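Putative uncharacterized protein PH0594 (Pyrococcus horikoshii, PDB 4HXF) probably acts as a serine peptidase of the prolyl oligopeptidase family, an acylaminoacyl peptidase that selects its substrates by assembling into a self-compartmentalizing hexamer. Local coordinates at residues D244-Y249 against G255-I260; A265-K268 against K273-F276; E447-R450 against Q454-R457. All coordinates share one frame; numbering follows the deposited sequence.

Contacts 1 and 2 belong to consecutive four-stranded antiparallel sheets of the beta-propeller. Contact 1 joins strand 245-249 to the end of strand 253-255 and the loop after it; contact 2 is the hairpin of strands 264-270 and 273-280 that opens the next sheet. Their centres are 11 Å apart and they touch, the closest packing being L257 CD2 to F276 CZ at 3.5 Å. Contact 3 comes last along the chain, in the alpha/beta-hydrolase part, between helix 436-451 and strand 455-456. Its nearest atoms lie about 28 Å from either of the others. The set therefore samples one interface between neighbouring propeller sheets and, separately, a helix-to-strand connection of the catalytic domain.

Contact 1. Residues D244-Y249 against G255-I260; sequences DKIYIY and GILDDI. With MG (magnesium ion), chain D.
I256, K245 and I246 give up the most surface here, two of them through apolar contact and one through its ammonium. I256 lies across the two isoleucines of the strand: its CG1 is 3.9 Å from I246 CG1, and its CG2 meets I248 CD1 at the same distance, the I248 and I256 side chains crossing at about a right angle. Both I246 and I256 place CG1 between their backbone N and carbonyl carbon (chi1 55° and 61°), turning each CG1 toward the other side chain, the two crossing obliquely. I246 CG1 also reaches L257 CD1, and beyond the segments I246 packs on A267 and L257 on V264 of strand 264-270.

The backbone pairing runs out at this point. Y247 and G255 form an antiparallel non-hydrogen-bonded pair, with Y247 CD1 3.4 Å from G255 CA. The next link, I256 N to I246 O, is straight but weak at 3.4 Å. A water takes over: it donates to I246 O at 2.6 Å and accepts from L257 N at 2.8 Å, splicing the strand to the loop.

K245 spans the remaining gap. Bends at chi2 and chi4 bring its ammonium to the type I turn L257-I260, where NZ donates to I260 O at 3.0 Å, tilted 29° from the carbonyl plane. A second water accepts weakly from NZ and donates to D258 O.

Next to K245, D244 OD2 binds magnesium at 2.1 Å; E263 OE2 and four waters complete six ligands, while K237 forms a salt bridge with D244 OD1. Strand and loop are thus joined by an apolar patch, a bridging water on the backbone, and the K245 ammonium with a second water; the metal, held by D244 and E263, ties the strand start to the chain beyond the turn.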
loop_
_atom_site.group_PDB
_atom_site.type_symbol
_atom_site.label_atom_id
_atom_site.label_comp_id
_atom_site.label_asym_id
_atom_site.label_seq_id
_atom_site.Cartn_x
_atom_site.Cartn_y
_atom_site.Cartn_z
ATOM N N ASP A 244 -44.567 -29.741 -8.908
ATOM C CA ASP A 244 -43.433 -30.633 -9.274
ATOM C C ASP A 244 -43.406 -31.902 -8.542
ATOM O O ASP A 244 -43.650 -31.958 -7.327
ATOM C CB ASP A 244 -42.131 -29.907 -9.102
ATOM C CG ASP A 244 -41.994 -28.801 -10.111
ATOM O OD1 ASP A 244 -41.946 -29.050 -11.304
ATOM O OD2 ASP A 244 -42.154 -27.611 -9.783
ATOM N N LYS A 245 -43.226 -32.963 -9.302
ATOM C CA LYS A 245 -43.136 -34.299 -8.763
ATOM C C LYS A 245 -41.753 -34.927 -9.057
ATOM O O LYS A 245 -40.830 -34.300 -9.491
ATOM C CB LYS A 245 -44.213 -35.185 -9.396
ATOM C CG LYS A 245 -45.654 -34.686 -9.300
ATOM C CD LYS A 245 -46.185 -34.503 -7.851
ATOM C CE LYS A 245 -47.700 -34.087 -7.862
ATOM N NZ LYS A 245 -48.678 -35.191 -8.234
ATOM N N ILE A 246 -41.564 -36.145 -8.667
ATOM C CA ILE A 246 -40.307 -36.869 -8.922
ATOM C C ILE A 246 -40.610 -38.245 -9.604
ATOM O O ILE A 246 -41.651 -38.906 -9.371
ATOM C CB ILE A 246 -39.468 -37.075 -7.622
ATOM C CG1 ILE A 246 -40.318 -37.763 -6.574
ATOM C CG2 ILE A 246 -38.810 -35.743 -7.268
ATOM C CD1 ILE A 246 -39.597 -37.876 -5.222
ATOM N N TYR A 247 -39.674 -38.669 -10.438
ATOM C CA TYR A 247 -39.732 -39.834 -11.269
ATOM C C TYR A 247 -38.364 -40.522 -11.277
ATOM O O TYR A 247 -37.318 -39.838 -11.172
ATOM C CB TYR A 247 -40.028 -39.470 -12.727
ATOM C CG TYR A 247 -41.271 -38.673 -12.905
ATOM C CD1 TYR A 247 -42.424 -39.298 -13.242
ATOM C CD2 TYR A 247 -41.287 -37.325 -12.723
ATOM C CE1 TYR A 247 -43.609 -38.577 -13.335
ATOM C CE2 TYR A 247 -42.403 -36.597 -12.842
ATOM C CZ TYR A 247 -43.590 -37.240 -13.114
ATOM O OH TYR A 247 -44.729 -36.477 -13.203
ATOM N N ILE A 248 -38.393 -41.841 -11.330
ATOM C CA ILE A 248 -37.167 -42.652 -11.473
ATOM C C ILE A 248 -37.101 -43.036 -12.934
ATOM O O ILE A 248 -38.074 -43.552 -13.512
ATOM C CB ILE A 248 -37.213 -43.878 -10.518
ATOM C CG1 ILE A 248 -37.015 -43.384 -9.039
ATOM C CG2 ILE A 248 -36.165 -44.930 -10.928
ATOM C CD1 ILE A 248 -37.407 -44.488 -8.002
ATOM N N TYR A 249 -35.940 -42.833 -13.536
ATOM C CA TYR A 249 -35.715 -43.214 -14.911
ATOM C C TYR A 249 -34.592 -44.253 -15.013
ATOM O O TYR A 249 -33.464 -43.981 -14.683
ATOM C CB TYR A 249 -35.449 -42.021 -15.772
ATOM C CG TYR A 249 -35.108 -42.377 -17.192
ATOM C CD1 TYR A 249 -36.058 -42.951 -18.049
ATOM C CD2 TYR A 249 -33.877 -42.065 -17.698
ATOM C CE1 TYR A 249 -35.743 -43.237 -19.374
ATOM C CE2 TYR A 249 -33.564 -42.332 -18.982
ATOM C CZ TYR A 249 -34.481 -42.921 -19.805
ATOM O OH TYR A 249 -34.057 -43.153 -21.073
ATOM N N GLY A 255 -43.218 -42.572 -12.187
ATOM C CA GLY A 255 -43.704 -41.621 -11.177
ATOM C C GLY A 255 -43.672 -42.420 -9.896
ATOM O O GLY A 255 -43.967 -43.581 -9.884
ATOM N N ILE A 256 -43.231 -41.841 -8.812
ATOM C CA ILE A 256 -43.376 -42.542 -7.587
ATOM C C ILE A 256 -44.371 -41.851 -6.609
ATOM O O ILE A 256 -44.751 -42.497 -5.639
ATOM C CB ILE A 256 -42.022 -42.879 -6.978
ATOM C CG1 ILE A 256 -41.300 -41.573 -6.709
ATOM C CG2 ILE A 256 -41.242 -43.917 -7.854
ATOM C CD1 ILE A 256 -39.855 -41.750 -6.354
ATOM N N LEU A 257 -44.848 -40.651 -6.937
ATOM C CA LEU A 257 -45.890 -39.931 -6.166
ATOM C C LEU A 257 -47.117 -39.588 -7.044
ATOM O O LEU A 257 -47.721 -38.499 -6.963
ATOM C CB LEU A 257 -45.369 -38.610 -5.640
ATOM C CG LEU A 257 -44.071 -38.696 -4.937
ATOM C CD1 LEU A 257 -43.717 -37.278 -4.518
ATOM C CD2 LEU A 257 -44.114 -39.737 -3.782
ATOM N N ASP A 258 -47.447 -40.492 -7.967
ATOM C CA ASP A 258 -48.538 -40.229 -8.946
ATOM C C ASP A 258 -49.904 -39.933 -8.204
ATOM O O ASP A 258 -50.778 -39.225 -8.706
ATOM C CB ASP A 258 -48.746 -41.446 -9.921
ATOM C CG ASP A 258 -47.734 -41.502 -11.136
ATOM O OD1 ASP A 258 -47.131 -40.466 -11.542
ATOM O OD2 ASP A 258 -47.620 -42.631 -11.727
ATOM N N ASP A 259 -50.046 -40.497 -7.036
ATOM C CA ASP A 259 -51.280 -40.420 -6.272
ATOM C C ASP A 259 -51.311 -39.363 -5.150
ATOM O O ASP A 259 -52.250 -39.320 -4.371
ATOM C CB ASP A 259 -51.471 -41.778 -5.618
ATOM N N ILE A 260 -50.248 -38.578 -5.025
ATOM C CA ILE A 260 -50.114 -37.644 -3.898
ATOM C C ILE A 260 -50.151 -36.256 -4.540
ATOM O O ILE A 260 -49.291 -35.934 -5.386
ATOM C CB ILE A 260 -48.806 -37.832 -3.135
ATOM C CG1 ILE A 260 -48.879 -39.172 -2.347
ATOM C CG2 ILE A 260 -48.593 -36.660 -2.204
ATOM C CD1 ILE A 260 -47.545 -39.572 -1.710
HETATM MG MG MG D . -42.720 -26.100 -8.422
HETATM O O HOH W 1 -51.621 -36.391 -7.982
HETATM O O HOH W 2 -44.226 -38.877 -9.028
HETATM O O HOH W 3 -44.336 -25.541 -9.589
HETATM O O HOH W 4 -43.163 -24.614 -7.050
HETATM O O HOH W 5 -41.556 -24.724 -9.619
HETATM O O HOH W 6 -41.001 -26.654 -7.204
#

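Contact 2. Residues A265-K268 against K273-F276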
loop_
_atom_site.group_PDB
_atom_site.type_symbol
_atom_site.label_atom_id
_atom_site.label_comp_id
_atom_site.label_asym_id
_atom_site.label_seq_id
_atom_site.Cartn_x
_atom_site.Cartn_y
_atom_site.Cartn_z
ATOM N N ALA A 265 -40.452 -30.643 -2.491
ATOM C CA ALA A 265 -39.535 -29.556 -2.232
ATOM C C ALA A 265 -38.097 -29.974 -2.618
ATOM O O ALA A 265 -37.448 -29.169 -3.308
ATOM C CB ALA A 265 -39.591 -29.075 -0.749
ATOM N N GLN A 266 -37.651 -31.166 -2.209
ATOM C CA GLN A 266 -36.300 -31.601 -2.448
ATOM C C GLN A 266 -36.360 -33.071 -2.519
ATOM O O GLN A 266 -37.199 -33.681 -1.901
ATOM C CB GLN A 266 -35.414 -31.114 -1.273
ATOM C CG GLN A 266 -33.984 -31.524 -1.221
ATOM C CD GLN A 266 -33.195 -30.833 -0.064
ATOM O OE1 GLN A 266 -33.769 -30.002 0.707
ATOM N NE2 GLN A 266 -31.875 -31.175 0.062
ATOM N N ALA A 267 -35.446 -33.718 -3.244
ATOM C CA ALA A 267 -35.407 -35.125 -3.281
ATOM C C ALA A 267 -33.959 -35.646 -3.676
ATOM O O ALA A 267 -33.224 -34.986 -4.422
ATOM C CB ALA A 267 -36.459 -35.721 -4.318
ATOM N N LYS A 268 -33.647 -36.797 -3.143
ATOM C CA LYS A 268 -32.368 -37.532 -3.395
ATOM C C LYS A 268 -32.579 -38.993 -3.518
ATOM O O LYS A 268 -33.412 -39.568 -2.857
ATOM C CB LYS A 268 -31.332 -37.172 -2.227
ATOM C CG LYS A 268 -30.904 -35.775 -2.051
ATOM C CD LYS A 268 -29.869 -35.448 -0.893
ATOM C CE LYS A 268 -29.609 -33.899 -0.816
ATOM N NZ LYS A 268 -28.351 -33.514 -0.019
ATOM N N LYS A 273 -33.453 -46.137 -3.059
ATOM C CA LYS A 273 -34.488 -45.462 -2.170
ATOM C C LYS A 273 -34.435 -43.983 -2.430
ATOM O O LYS A 273 -33.379 -43.437 -2.652
ATOM C CB LYS A 273 -34.217 -45.681 -0.686
ATOM C CG LYS A 273 -33.940 -47.123 -0.309
ATOM C CD LYS A 273 -33.860 -47.249 1.219
ATOM C CE LYS A 273 -33.632 -48.732 1.615
ATOM N NZ LYS A 273 -34.441 -49.188 2.784
ATOM N N VAL A 274 -35.606 -43.369 -2.362
ATOM C CA VAL A 274 -35.698 -41.935 -2.556
ATOM C C VAL A 274 -36.173 -41.279 -1.259
ATOM O O VAL A 274 -37.225 -41.616 -0.653
ATOM C CB VAL A 274 -36.683 -41.606 -3.673
ATOM C CG1 VAL A 274 -36.859 -40.057 -3.881
ATOM C CG2 VAL A 274 -36.223 -42.279 -4.993
ATOM N N TYR A 275 -35.435 -40.268 -0.901
ATOM C CA TYR A 275 -35.824 -39.447 0.263
ATOM C C TYR A 275 -36.287 -38.117 -0.286
ATOM O O TYR A 275 -35.657 -37.569 -1.164
ATOM C CB TYR A 275 -34.586 -39.199 1.162
ATOM C CG TYR A 275 -34.145 -40.500 1.843
ATOM C CD1 TYR A 275 -33.283 -41.331 1.228
ATOM C CD2 TYR A 275 -34.647 -40.822 3.024
ATOM C CE1 TYR A 275 -32.894 -42.519 1.842
ATOM C CE2 TYR A 275 -34.236 -41.998 3.697
ATOM C CZ TYR A 275 -33.323 -42.794 3.077
ATOM O OH TYR A 275 -32.920 -44.045 3.669
ATOM N N PHE A 276 -37.385 -37.600 0.267
ATOM C CA PHE A 276 -37.937 -36.398 -0.303
ATOM C C PHE A 276 -38.803 -35.653 0.725
ATOM O O PHE A 276 -39.334 -36.252 1.632
ATOM C CB PHE A 276 -38.766 -36.775 -1.546
ATOM C CG PHE A 276 -40.012 -37.542 -1.278
ATOM C CD1 PHE A 276 -39.960 -38.933 -1.263
ATOM C CD2 PHE A 276 -41.229 -36.908 -1.133
ATOM C CE1 PHE A 276 -41.104 -39.638 -1.042
ATOM C CE2 PHE A 276 -42.374 -37.650 -0.929
ATOM C CZ PHE A 276 -42.312 -39.032 -0.879
#
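K268 and Y275 exchange both of their backbone bonds, K268 N to Y275 O and Y275 N to K268 O, each 2.9 Å long and nearly straight. They are the hydrogen-bonded pair of an antiparallel ladder whose segment axes approach to 4.7 Å at 158°. A267 and F276 form the adjoining non-hydrogen-bonded pair.

Weaker CA-H...O contacts fill in between. Each carbonyl of the K268-Y275 pair takes one as well: A267 CA lies 3.2 Å from Y275 O, and V274 CA lies 3.3 Å from K268 O. F276 CA approaches Q266 O in the same way, so three such contacts accompany the ladder.

Apolar contact is confined to the face carrying A267, V274 and F276. A267 CB sits 3.8 Å from F276 CB, and V274 CG1 lies more loosely at 4.4 Å from A267 CB. The phenyl ring contributes little across this pair, because chi1 of 68° sets CG between the backbone N and the carbonyl carbon of F276 and carries the ring away from strand 264-270; it packs on W289 of strand 283-289. On the other face K268 and Y275 extend to the following sheet: K268 NZ donates to F306 O, and Y275 packs on F306 and A308.

A267 N, on the edge of the strand remote from its partner, donates to a hexanediol that probably comes from crystallisation. At the other end, A265 and Q266 both bond to T277 through the backbone, consistent with a beta bulge. This hairpin supplies the first two strands of a four-stranded antiparallel sheet, the blade unit of a beta-propeller, with side chains of alternating residues packing against the blades before and after.

Contact 3. Residues E447-R450 against Q454-R457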
loop_
_atom_site.group_PDB
_atom_site.type_symbol
_atom_site.label_atom_id
_atom_site.label_comp_id
_atom_site.label_asym_id
_atom_site.label_seq_id
_atom_site.Cartn_x
_atom_site.Cartn_y
_atom_site.Cartn_z
ATOM N N GLU A 447 -61.993 -13.495 10.705
ATOM C CA GLU A 447 -62.148 -14.584 11.647
ATOM C C GLU A 447 -61.206 -14.444 12.853
ATOM O O GLU A 447 -61.624 -14.646 14.001
ATOM C CB GLU A 447 -61.967 -15.939 10.968
ATOM C CG GLU A 447 -62.011 -17.165 11.911
ATOM C CD GLU A 447 -63.314 -17.392 12.695
ATOM O OE1 GLU A 447 -63.303 -18.305 13.528
ATOM O OE2 GLU A 447 -64.310 -16.617 12.500
ATOM N N PHE A 448 -59.964 -14.006 12.553
ATOM C CA PHE A 448 -59.016 -13.734 13.596
ATOM C C PHE A 448 -59.575 -12.696 14.590
ATOM O O PHE A 448 -59.467 -12.852 15.826
ATOM C CB PHE A 448 -57.680 -13.262 12.988
ATOM C CG PHE A 448 -56.907 -12.376 13.925
ATOM C CD1 PHE A 448 -56.162 -12.934 14.931
ATOM C CD2 PHE A 448 -56.872 -11.013 13.759
ATOM C CE1 PHE A 448 -55.466 -12.166 15.864
ATOM C CE2 PHE A 448 -56.136 -10.212 14.651
ATOM C CZ PHE A 448 -55.459 -10.801 15.730
ATOM N N LEU A 449 -60.184 -11.628 14.077
ATOM C CA LEU A 449 -60.722 -10.554 14.973
ATOM C C LEU A 449 -61.824 -11.102 15.878
ATOM O O LEU A 449 -62.003 -10.673 17.014
ATOM C CB LEU A 449 -61.213 -9.344 14.159
ATOM C CG LEU A 449 -60.173 -8.565 13.422
ATOM C CD1 LEU A 449 -60.855 -7.550 12.488
ATOM C CD2 LEU A 449 -59.208 -7.869 14.353
ATOM N N ARG A 450 -62.637 -12.019 15.336
ATOM C CA ARG A 450 -63.654 -12.722 16.068
ATOM C C ARG A 450 -63.076 -13.553 17.191
ATOM O O ARG A 450 -63.596 -13.543 18.350
ATOM C CB ARG A 450 -64.523 -13.512 15.101
ATOM C CG ARG A 450 -65.809 -14.021 15.784
ATOM C CD ARG A 450 -66.552 -15.058 14.927
ATOM N NE ARG A 450 -65.856 -16.363 14.857
ATOM C CZ ARG A 450 -65.798 -17.283 15.814
ATOM N NH1 ARG A 450 -66.466 -17.119 16.983
ATOM N NH2 ARG A 450 -65.101 -18.420 15.586
ATOM N N GLN A 454 -59.311 -8.791 21.925
ATOM C CA GLN A 454 -58.271 -7.817 22.331
ATOM C C GLN A 454 -57.445 -7.231 21.153
ATOM O O GLN A 454 -56.613 -6.360 21.368
ATOM C CB GLN A 454 -57.360 -8.502 23.309
ATOM C CG GLN A 454 -58.007 -8.795 24.640
ATOM C CD GLN A 454 -57.144 -9.733 25.445
ATOM O OE1 GLN A 454 -57.173 -10.956 25.182
ATOM N NE2 GLN A 454 -56.321 -9.189 26.338
ATOM N N ALA A 455 -57.661 -7.710 19.940
ATOM C CA ALA A 455 -57.048 -7.233 18.721
ATOM C C ALA A 455 -57.795 -5.937 18.375
ATOM O O ALA A 455 -59.015 -5.915 18.366
ATOM C CB ALA A 455 -57.148 -8.295 17.603
ATOM N N ASP A 456 -57.042 -4.835 18.248
ATOM C CA ASP A 456 -57.602 -3.509 17.962
ATOM C C ASP A 456 -57.895 -3.332 16.487
ATOM O O ASP A 456 -56.961 -3.114 15.686
ATOM C CB ASP A 456 -56.618 -2.432 18.396
ATOM C CG ASP A 456 -57.206 -1.044 18.407
ATOM O OD1 ASP A 456 -58.311 -0.845 17.881
ATOM O OD2 ASP A 456 -56.618 -0.162 19.047
ATOM N N ARG A 457 -59.182 -3.451 16.137
ATOM C CA ARG A 457 -59.633 -3.315 14.774
ATOM C C ARG A 457 -59.292 -1.979 14.174
ATOM O O ARG A 457 -59.290 -1.870 12.960
ATOM C CB ARG A 457 -61.174 -3.498 14.695
ATOM C CG ARG A 457 -61.749 -4.840 15.048
ATOM C CD ARG A 457 -63.281 -4.765 15.235
ATOM N NE ARG A 457 -63.937 -6.082 15.159
ATOM C CZ ARG A 457 -63.807 -7.043 16.073
ATOM N NH1 ARG A 457 -64.428 -8.224 15.905
ATOM N NH2 ARG A 457 -63.047 -6.844 17.145
HETATM O O HOH W 7 -64.068 -9.841 18.419
#
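L449 faces both A455 and R457. Its CD2 rests 3.9 Å from A455 CB, and both of its methyls lie near R457 CG, CD1 the nearer at 3.8 Å. Further back, L449 CB stands over one face of the R457 guanidinium, offset toward its rim, with NH1 of R457 3.8 Å away. The R457 chain, extended from CG to NE, crosses the leucine obliquely and carries the guanidinium to L449 CB. A455 CB has a second apolar neighbour in the ring of F448, whose CZ comes to 3.6 Å.

The direct contact is mainly apolar, with no direct hydrogen bond between the segments, but a water adds a polar link: it donates to L449 O at 2.6 Å and accepts from R457 NH1 at 3.0 Å, lying in the guanidinium plane. The arginine thus uses its face for the leucine and its edge for the water.

In the next shell, F448 meets Y367 edge-to-face and also packs on V380 and V411, which fixes the helix against the central sheet. Q454 and D456 make backbone bonds to A378, at the start of strand 378-384, placing A455 beside F448; D456 forms a salt bridge with R459. On the helix, R450 grips E447 side-on with two nitrogens: NH2 meets the syn lone pair of OE1 at 2.7 Å, and NE reaches OE2 at 2.8 Å with an angle at hydrogen of 167°.

Helix 436-451 and strand 455-456 lead into strand 460-465, which ends at the probable nucleophile elbow of the alpha/beta-hydrolase fold, although the contact itself lies away from the annotated sites. Chemically, R457 covers the leucine with its aliphatic chain and flat group, and its positive charge, near L449 O directly and through the water, would probably help to polarise that carbonyl near the C-terminal end of the helix.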